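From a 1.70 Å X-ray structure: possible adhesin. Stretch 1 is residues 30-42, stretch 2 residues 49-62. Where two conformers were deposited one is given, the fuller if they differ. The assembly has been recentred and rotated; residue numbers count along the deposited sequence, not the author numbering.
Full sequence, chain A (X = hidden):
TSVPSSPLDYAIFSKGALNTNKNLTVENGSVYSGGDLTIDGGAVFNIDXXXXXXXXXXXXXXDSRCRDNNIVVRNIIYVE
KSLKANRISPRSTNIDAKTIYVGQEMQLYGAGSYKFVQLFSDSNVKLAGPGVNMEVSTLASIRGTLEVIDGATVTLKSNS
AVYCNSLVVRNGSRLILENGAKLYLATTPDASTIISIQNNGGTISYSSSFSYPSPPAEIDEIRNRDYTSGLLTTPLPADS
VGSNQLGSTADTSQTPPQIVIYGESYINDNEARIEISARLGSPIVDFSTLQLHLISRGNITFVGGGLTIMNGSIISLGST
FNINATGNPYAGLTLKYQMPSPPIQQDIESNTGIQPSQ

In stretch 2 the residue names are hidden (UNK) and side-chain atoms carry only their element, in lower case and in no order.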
ATOM      1  N   SER A  30       3.525   2.721  -7.801  1.00 13.34           N
ATOM      2  CA  SER A  30       2.818   1.687  -7.013  1.00 12.56           C
ATOM      3  C   SER A  30       3.709   1.195  -5.877  1.00 12.47           C
ATOM      4  O   SER A  30       4.938   1.434  -5.862  1.00 12.55           O
ATOM      5  CB  SER A  30       2.441   0.568  -7.929  1.00 14.05           C
ATOM      6  OG  SER A  30       1.407   1.008  -8.803  1.00 15.60           O
ATOM      7  N   VAL A  31       3.116   0.488  -4.917  1.00 11.74           N
ATOM      8  CA  VAL A  31       3.868  -0.075  -3.798  1.00 10.20           C
ATOM      9  C   VAL A  31       3.500  -1.584  -3.762  1.00 11.64           C
ATOM     10  O   VAL A  31       2.296  -1.950  -3.801  1.00 11.08           O
ATOM     11  CB  VAL A  31       3.458   0.548  -2.469  1.00 10.00           C
ATOM     12  CG1 VAL A  31       4.056  -0.161  -1.267  1.00 11.02           C
ATOM     13  CG2 VAL A  31       3.815   2.021  -2.424  1.00 10.57           C
ATOM     14  N   TYR A  32       4.522  -2.440  -3.614  1.00  9.79           N
ATOM     15  CA  TYR A  32       4.350  -3.869  -3.571  1.00 11.36           C
ATOM     16  C   TYR A  32       5.172  -4.558  -2.516  1.00 11.93           C
ATOM     17  O   TYR A  32       6.355  -4.266  -2.385  1.00 12.14           O
ATOM     18  CB  TYR A  32       4.748  -4.456  -4.939  1.00 13.54           C
ATOM     19  CG  TYR A  32       4.878  -5.974  -4.985  1.00 15.80           C
ATOM     20  CD1 TYR A  32       6.064  -6.635  -4.635  1.00 15.17           C
ATOM     21  CD2 TYR A  32       3.818  -6.758  -5.414  1.00 18.74           C
ATOM     22  CE1 TYR A  32       6.158  -8.026  -4.680  1.00 17.64           C
ATOM     23  CE2 TYR A  32       3.910  -8.166  -5.411  1.00 20.61           C
ATOM     24  CZ  TYR A  32       5.075  -8.773  -5.056  1.00 18.16           C
ATOM     25  OH  TYR A  32       5.173 -10.188  -5.080  1.00 23.01           O
ATOM     26  N   SER A  33       4.541  -5.484  -1.801  1.00 11.35           N
ATOM     27  CA  SER A  33       5.271  -6.360  -0.865  1.00 12.35           C
ATOM     28  C   SER A  33       4.905  -7.814  -1.183  1.00 13.57           C
ATOM     29  O   SER A  33       3.741  -8.154  -1.285  1.00 12.49           O
ATOM     30  CB  SER A  33       4.912  -6.097   0.532  1.00 12.72           C
ATOM     31  OG  SER A  33       5.671  -7.035   1.302  1.00 16.09           O
ATOM     32  N   GLY A  34       5.902  -8.637  -1.384  1.00 14.76           N
ATOM     33  CA  GLY A  34       5.691 -10.096  -1.608  1.00 16.50           C
ATOM     34  C   GLY A  34       5.398 -10.869  -0.317  1.00 16.96           C
ATOM     35  O   GLY A  34       5.045 -12.024  -0.350  1.00 18.67           O
ATOM     36  N   GLY A  35       5.529 -10.231   0.824  1.00 14.65           N
ATOM     37  CA  GLY A  35       5.116 -10.787   2.097  1.00 15.97           C
ATOM     38  C   GLY A  35       4.242  -9.849   2.862  1.00 14.59           C
ATOM     39  O   GLY A  35       3.518  -8.987   2.231  1.00 14.76           O
ATOM     40  N   ASP A  36       4.264  -9.989   4.188  1.00 12.83           N
ATOM     41  CA  ASP A  36       3.453  -9.096   5.015  1.00 13.01           C
ATOM     42  C   ASP A  36       3.875  -7.620   4.870  1.00 12.62           C
ATOM     43  O   ASP A  36       5.097  -7.281   4.956  1.00 13.37           O
ATOM     44  CB  ASP A  36       3.556  -9.517   6.513  1.00 14.51           C
ATOM     45  CG  ASP A  36       2.993 -10.934   6.791  1.00 17.16           C
ATOM     46  OD1 ASP A  36       2.229 -11.473   5.931  1.00 16.56           O
ATOM     47  OD2 ASP A  36       3.354 -11.472   7.887  1.00 19.51           O
ATOM     48  N   LEU A  37       2.893  -6.754   4.682  0.67 10.89           N
ATOM     49  CA  LEU A  37       3.102  -5.283   4.511  0.67 11.29           C
ATOM     50  C   LEU A  37       2.594  -4.508   5.735  0.67 11.41           C
ATOM     51  O   LEU A  37       1.365  -4.455   5.969  0.67 10.84           O
ATOM     52  CB  LEU A  37       2.395  -4.853   3.240  0.67 10.50           C
ATOM     53  CG  LEU A  37       2.968  -3.676   2.456  0.67 11.50           C
ATOM     54  CD1 LEU A  37       2.349  -3.509   1.053  0.67 12.40           C
ATOM     55  CD2 LEU A  37       2.802  -2.390   3.291  0.67 12.21           C
ATOM     56  N   THR A  38       3.518  -3.914   6.521  1.00 11.62           N
ATOM     57  CA  THR A  38       3.237  -3.194   7.716  1.00 11.93           C
ATOM     58  C   THR A  38       3.556  -1.745   7.484  1.00 12.07           C
ATOM     59  O   THR A  38       4.711  -1.348   7.232  1.00 12.80           O
ATOM     60  CB  THR A  38       4.019  -3.753   8.894  1.00 12.57           C
ATOM     61  OG1 THR A  38       3.651  -5.154   9.051  1.00 14.46           O
ATOM     62  CG2 THR A  38       3.629  -3.010  10.091  1.00 12.27           C
ATOM     63  N   ILE A  39       2.473  -0.993   7.478  1.00 11.28           N
ATOM     64  CA  ILE A  39       2.528   0.465   7.233  1.00 12.05           C
ATOM     65  C   ILE A  39       2.537   1.169   8.573  1.00 11.90           C
ATOM     66  O   ILE A  39       1.518   1.179   9.341  1.00 12.06           O
ATOM     67  CB  ILE A  39       1.344   0.923   6.377  1.00 12.66           C
ATOM     68  CG1 ILE A  39       1.350   0.216   5.011  1.00 14.42           C
ATOM     69  CG2 ILE A  39       1.391   2.449   6.200  1.00 12.68           C
ATOM     70  CD1 ILE A  39       0.193   0.594   4.069  1.00 15.92           C
ATOM     71  N   ASP A  40       3.662   1.824   8.842  1.00 12.46           N
ATOM     72  CA  ASP A  40       3.767   2.552  10.119  1.00 13.16           C
ATOM     73  C   ASP A  40       3.040   3.888  10.054  1.00 14.16           C
ATOM     74  O   ASP A  40       2.652   4.410   8.975  1.00 13.29           O
ATOM     75  CB  ASP A  40       5.241   2.746  10.560  1.00 15.67           C
ATOM     76  CG  ASP A  40       5.391   2.646  12.104  1.00 20.33           C
ATOM     77  OD1 ASP A  40       4.383   2.874  12.967  1.00 25.02           O
ATOM     78  OD2 ASP A  40       6.581   2.413  12.458  1.00 23.29           O
ATOM     79  N   GLY A  41       2.810   4.433  11.252  1.00 12.38           N
ATOM     80  CA  GLY A  41       1.959   5.627  11.356  1.00 13.08           C
ATOM     81  C   GLY A  41       2.381   6.813  10.529  1.00 11.98           C
ATOM     82  O   GLY A  41       3.565   7.098  10.403  1.00 11.46           O
ATOM     83  N   GLY A  42       1.385   7.564  10.073  1.00 10.92           N
ATOM     84  CA  GLY A  42       1.644   8.734   9.313  1.00 11.90           C
ATOM     85  C   GLY A  42       1.917   8.573   7.834  1.00 11.67           C
ATOM     86  O   GLY A  42       2.490   9.473   7.212  1.00 12.60           O
ATOM     87  N   UNK A  49      -1.308   1.581  -7.221  1.00 11.97           N
ATOM     88  CA  UNK A  49      -1.723   0.304  -6.682  1.00 11.85           C
ATOM     89  C   UNK A  49      -0.935   0.082  -5.372  1.00 11.20           C
ATOM     90  O   UNK A  49       0.219   0.541  -5.292  1.00 11.19           O
ATOM     91  c   UNK A  49      -2.024  -0.682  -8.975  1.00 13.43           C
ATOM     92  c   UNK A  49      -1.351  -0.793  -7.618  1.00 11.97           C
ATOM     93  o   UNK A  49      -3.208  -1.020  -9.134  1.00 13.06           O
ATOM     94  n   UNK A  49      -1.286  -0.175  -9.946  1.00 15.37           N
ATOM     95  N   UNK A  50      -1.513  -0.699  -4.478  1.00 11.32           N
ATOM     96  CA  UNK A  50      -0.880  -1.080  -3.197  1.00 10.80           C
ATOM     97  C   UNK A  50      -1.112  -2.579  -2.974  1.00 11.68           C
ATOM     98  O   UNK A  50      -2.277  -3.012  -2.797  1.00 10.70           O
ATOM     99  c   UNK A  50      -1.119  -0.508  -0.627  1.00 11.54           C
ATOM    100  c   UNK A  50       0.366  -0.271  -0.473  1.00 12.15           C
ATOM    101  c   UNK A  50      -1.492  -0.259  -2.066  1.00 11.22           C
ATOM    102  c   UNK A  50      -1.959   0.337   0.278  1.00 11.58           C
ATOM    103  N   UNK A  51      -0.057  -3.369  -3.105  1.00 11.33           N
ATOM    104  CA  UNK A  51      -0.169  -4.833  -3.138  1.00 11.80           C
ATOM    105  C   UNK A  51       0.601  -5.490  -2.039  1.00 12.77           C
ATOM    106  O   UNK A  51       1.818  -5.267  -1.972  1.00 12.24           O
ATOM    107  c   UNK A  51      -0.562  -4.737  -5.577  1.00 13.41           C
ATOM    108  c   UNK A  51      -0.014  -4.843  -6.957  1.00 15.67           C
ATOM    109  c   UNK A  51       0.287  -5.380  -4.507  1.00 13.02           C
ATOM    110  c   UNK A  51       0.271  -6.924  -4.592  1.00 14.17           C
ATOM    111  N   UNK A  52      -0.107  -6.322  -1.267  1.00 12.65           N
ATOM    112  CA  UNK A  52       0.535  -7.217  -0.327  1.00 12.85           C
ATOM    113  C   UNK A  52       0.163  -8.674  -0.559  1.00 14.57           C
ATOM    114  O   UNK A  52      -1.012  -9.003  -0.560  1.00 12.57           O
ATOM    115  o   UNK A  52       0.821  -7.828   1.990  1.00 12.68           O
ATOM    116  c   UNK A  52       0.204  -6.886   1.091  1.00 12.01           C
ATOM    117  N   UNK A  53       1.161  -9.511  -0.772  1.00 15.13           N
ATOM    118  CA  UNK A  53       0.955 -10.995  -0.870  1.00 16.08           C
ATOM    119  C   UNK A  53       1.014 -11.684   0.472  1.00 18.14           C
ATOM    120  O   UNK A  53       1.244 -12.847   0.587  1.00 25.08           O
ATOM    121  c   UNK A  53       1.304 -11.815  -5.714  1.00 25.76           C
ATOM    122  c   UNK A  53       1.900 -11.601  -1.874  1.00 17.82           C
ATOM    123  c   UNK A  53       1.935 -12.133  -4.360  1.00 25.46           C
ATOM    124  n   UNK A  53       1.846 -12.737  -6.742  1.00 25.91           N
ATOM    125  c   UNK A  53       1.657 -11.065  -3.287  1.00 19.67           C
ATOM    126  N   UNK A  54       0.643 -10.982   1.499  1.00 14.43           N
ATOM    127  CA  UNK A  54       0.607 -11.456   2.876  1.00 14.67           C
ATOM    128  C   UNK A  54      -0.429 -10.669   3.637  1.00 12.51           C
ATOM    129  O   UNK A  54      -1.480 -10.334   3.044  1.00 11.57           O
ATOM    130  N   UNK A  55      -0.193 -10.441   4.920  1.00 12.84           N
ATOM    131  CA  UNK A  55      -1.034  -9.689   5.785  1.00 15.21           C
ATOM    132  C   UNK A  55      -0.734  -8.199   5.507  1.00 15.63           C
ATOM    133  O   UNK A  55       0.414  -7.891   5.233  1.00 18.48           O
ATOM    134  c   UNK A  55      -0.765 -11.376   7.693  1.00 19.10           C
ATOM    135  c   UNK A  55      -0.617  -9.941   7.214  1.00 15.56           C
ATOM    136  c   UNK A  55      -2.174 -11.865   7.820  1.00 21.38           C
ATOM    137  o   UNK A  55      -3.142 -11.091   7.699  1.00 21.04           O
ATOM    138  o   UNK A  55      -2.312 -13.070   8.133  1.00 26.80           O
ATOM    139  N   UNK A  56      -1.728  -7.310   5.566  1.00 13.07           N
ATOM    140  CA  UNK A  56      -1.478  -5.858   5.558  1.00 12.50           C
ATOM    141  C   UNK A  56      -1.926  -5.357   6.859  1.00 12.85           C
ATOM    142  O   UNK A  56      -3.028  -5.666   7.327  1.00 12.94           O
ATOM    143  c   UNK A  56      -2.246  -5.121   4.477  1.00 12.54           C
ATOM    144 se   UNK A  56      -2.698  -2.868   2.734  1.00 17.03          SE
ATOM    145  c   UNK A  56      -1.967  -3.614   4.410  1.00 13.96           C
ATOM    146  c   UNK A  56      -1.798  -3.652   1.252  1.00 20.45           C
ATOM    147  N   UNK A  57      -1.082  -4.555   7.478  1.00 11.40           N
ATOM    148  CA  UNK A  57      -1.398  -3.912   8.762  1.00 10.91           C
ATOM    149  C   UNK A  57      -1.080  -2.441   8.610  1.00 11.58           C
ATOM    150  O   UNK A  57       0.033  -2.090   8.149  1.00 10.19           O
ATOM    151  c   UNK A  57      -0.543  -4.508   9.888  1.00 11.66           C
ATOM    152  c   UNK A  57      -0.730  -3.758  11.195  1.00 12.34           C
ATOM    153  c   UNK A  57      -0.902  -5.968  10.095  1.00 12.43           C
ATOM    154  N   UNK A  58      -1.999  -1.604   9.092  1.00  9.73           N
ATOM    155  CA  UNK A  58      -1.869  -0.142   9.046  1.00 10.20           C
ATOM    156  C   UNK A  58      -1.943   0.343  10.466  1.00 11.15           C
ATOM    157  O   UNK A  58      -2.933   0.211  11.095  1.00 12.31           O
ATOM    158  c   UNK A  58      -2.573   2.106   8.185  1.00 11.69           C
ATOM    159  c   UNK A  58      -2.879   0.585   8.148  1.00 11.93           C
ATOM    160  c   UNK A  58      -3.998   0.490   5.844  1.00 14.50           C
ATOM    161  c   UNK A  58      -2.895  -0.048   6.763  1.00 13.48           C
ATOM    162  N   UNK A  59      -0.843   0.865  10.956  1.00 11.03           N
ATOM    163  CA  UNK A  59      -0.755   1.344  12.316  1.00 12.20           C
ATOM    164  C   UNK A  59      -1.028   2.829  12.455  1.00 11.69           C
ATOM    165  O   UNK A  59      -0.934   3.576  11.511  1.00 10.87           O
ATOM    166  c   UNK A  59       0.588  -0.625  13.183  1.00 14.44           C
ATOM    167  n   UNK A  59       1.575  -1.271  12.824  1.00 17.24           N
ATOM    168  c   UNK A  59       0.599   0.929  12.879  1.00 14.14           C
ATOM    169  o   UNK A  59      -0.370  -1.143  13.771  1.00 23.92           O
ATOM    170  N   UNK A  60      -1.372   3.201  13.673  1.00 11.54           N
ATOM    171  CA  UNK A  60      -1.581   4.596  14.086  1.00 11.80           C
ATOM    172  C   UNK A  60      -0.589   4.924  15.190  1.00 12.65           C
ATOM    173  O   UNK A  60      -0.144   4.008  15.906  1.00 14.95           O
ATOM    174  c   UNK A  60      -4.031   4.745  13.491  1.00 10.97           C
ATOM    175  c   UNK A  60      -3.013   4.800  14.621  1.00 11.23           C
ATOM    176  n   UNK A  60      -6.248   5.366  12.881  1.00 11.58           N
ATOM    177  o   UNK A  60      -5.841   5.085  15.054  1.00 10.20           O
ATOM    178  c   UNK A  60      -5.443   5.103  13.882  1.00 11.39           C
ATOM    179  N   UNK A  61      -0.267   6.188  15.349  1.00 13.46           N
ATOM    180  CA  UNK A  61       0.793   6.613  16.303  1.00 12.84           C
ATOM    181  C   UNK A  61       0.395   8.057  16.729  1.00 13.87           C
ATOM    182  O   UNK A  61       0.302   8.973  15.886  1.00 13.01           O
ATOM    183  o   UNK A  61       4.472   6.585  16.366  1.00 16.86           O
ATOM    184  c   UNK A  61       2.170   6.621  15.663  1.00 14.13           C
ATOM    185  c   UNK A  61       3.304   6.976  16.645  1.00 15.55           C
ATOM    186  o   UNK A  61       3.028   7.640  17.612  1.00 15.66           O
ATOM    187  N   UNK A  62       0.080   8.204  18.012  1.00 13.93           N
ATOM    188  CA  UNK A  62      -0.399   9.453  18.578  1.00 14.95           C
ATOM    189  C   UNK A  62       0.680  10.483  18.926  1.00 16.00           C
ATOM    190  O   UNK A  62       0.348  11.634  19.284  1.00 14.14           O
ATOM    191  o   UNK A  62      -0.440   8.561  20.762  1.00 16.35           O
ATOM    192  c   UNK A  62      -1.226   9.179  19.815  1.00 17.24           C
TER
HETATM  193  O   HOH W   1       4.865 -12.344  -6.612  1.00 32.47           O
HETATM  194  O   HOH W   2       1.629  -7.025   8.113  1.00 16.98           O

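Position 49 has two side-chain carbons, the second carrying one oxygen and one nitrogen. The nitrogen donates to Ser30 OG at 3.2 Å, and the backbone O of 49 accepts from Val31 N at 2.9 Å. This short amide is Asn49.

Position 50 has four carbons, forked at the second. One end carbon lies 3.8 Å from Val31 CB and 4.1 Å from Leu37 CD1, so it touches both strands of stretch 1. This is Leu50.

Position 51 also has four carbons, but the fork is at the first and one arm is two carbons long. The one-carbon arm packs 3.6 Å from Tyr32 CD2. The backbone O of 51 accepts from Ser33 N at 2.7 Å. This is Ile51.

Position 52 has one carbon and one oxygen. The side-chain oxygen donates to Gly35 O at 2.9 Å, tying the turn of stretch 1 to this strand. This is Ser52.

Position 53 has four carbons in a row ending in nitrogen. The third carbon lies 3.8 Å from Tyr32 OH. Water 1 joins the two tips, its O 3.0 Å from the nitrogen and 2.7 Å from Tyr32 OH. This is Lys53.

Position 54 has no side-chain atoms: Gly54. A CB here would point toward stretch 1 and clash with Asp36 OD1 and Gly35 C.

Position 55 has three carbons, the third carrying two oxygens. The backbone N of 55 donates to Asp36 OD1 at 2.8 Å, and its O accepts from Leu37 N at 2.8 Å. This carboxylate is Glu55.

Position 56 has two carbons, a selenium and a last carbon, unbranched. The last carbon lies 4.2 Å from Leu37 CD1. This is Met56, present as selenomethionine.

Position 57 has one carbon carrying two more. It sits beside Thr38, and the backbone N of 57 donates to Leu37 O at 2.9 Å. This is Val57.

Position 58 has four carbons, forked at the first with one longer arm. The inner carbon of that arm is 4.1 Å from Ile39 CD1. This is Ile58.

Position 59 has two carbons, then one oxygen and one nitrogen. The nitrogen lies 3.8 Å from Thr38 CG2. This is Asn59.

Position 60 has three carbons, the third carrying oxygen and nitrogen. Its CA-to-CB bond points away from stretch 1, and the side chain makes no contact there. This is Gln60.

Position 61 has two carbons, the second carrying two oxygens. Its CB is 4.4 Å from Gly41 CA. This is Asp61.

Position 62 has one carbon and one oxygen, out of reach: Ser62.

The contact is two parallel strand pairings separated by turns. Backbone hydrogen bonds set the register. Leu50, Leu37, Ile39, Met56 and Ile58 share one face, where their side chains form an apolar cluster.

Stretch 2 49-62: NLISKGEMVINQDS
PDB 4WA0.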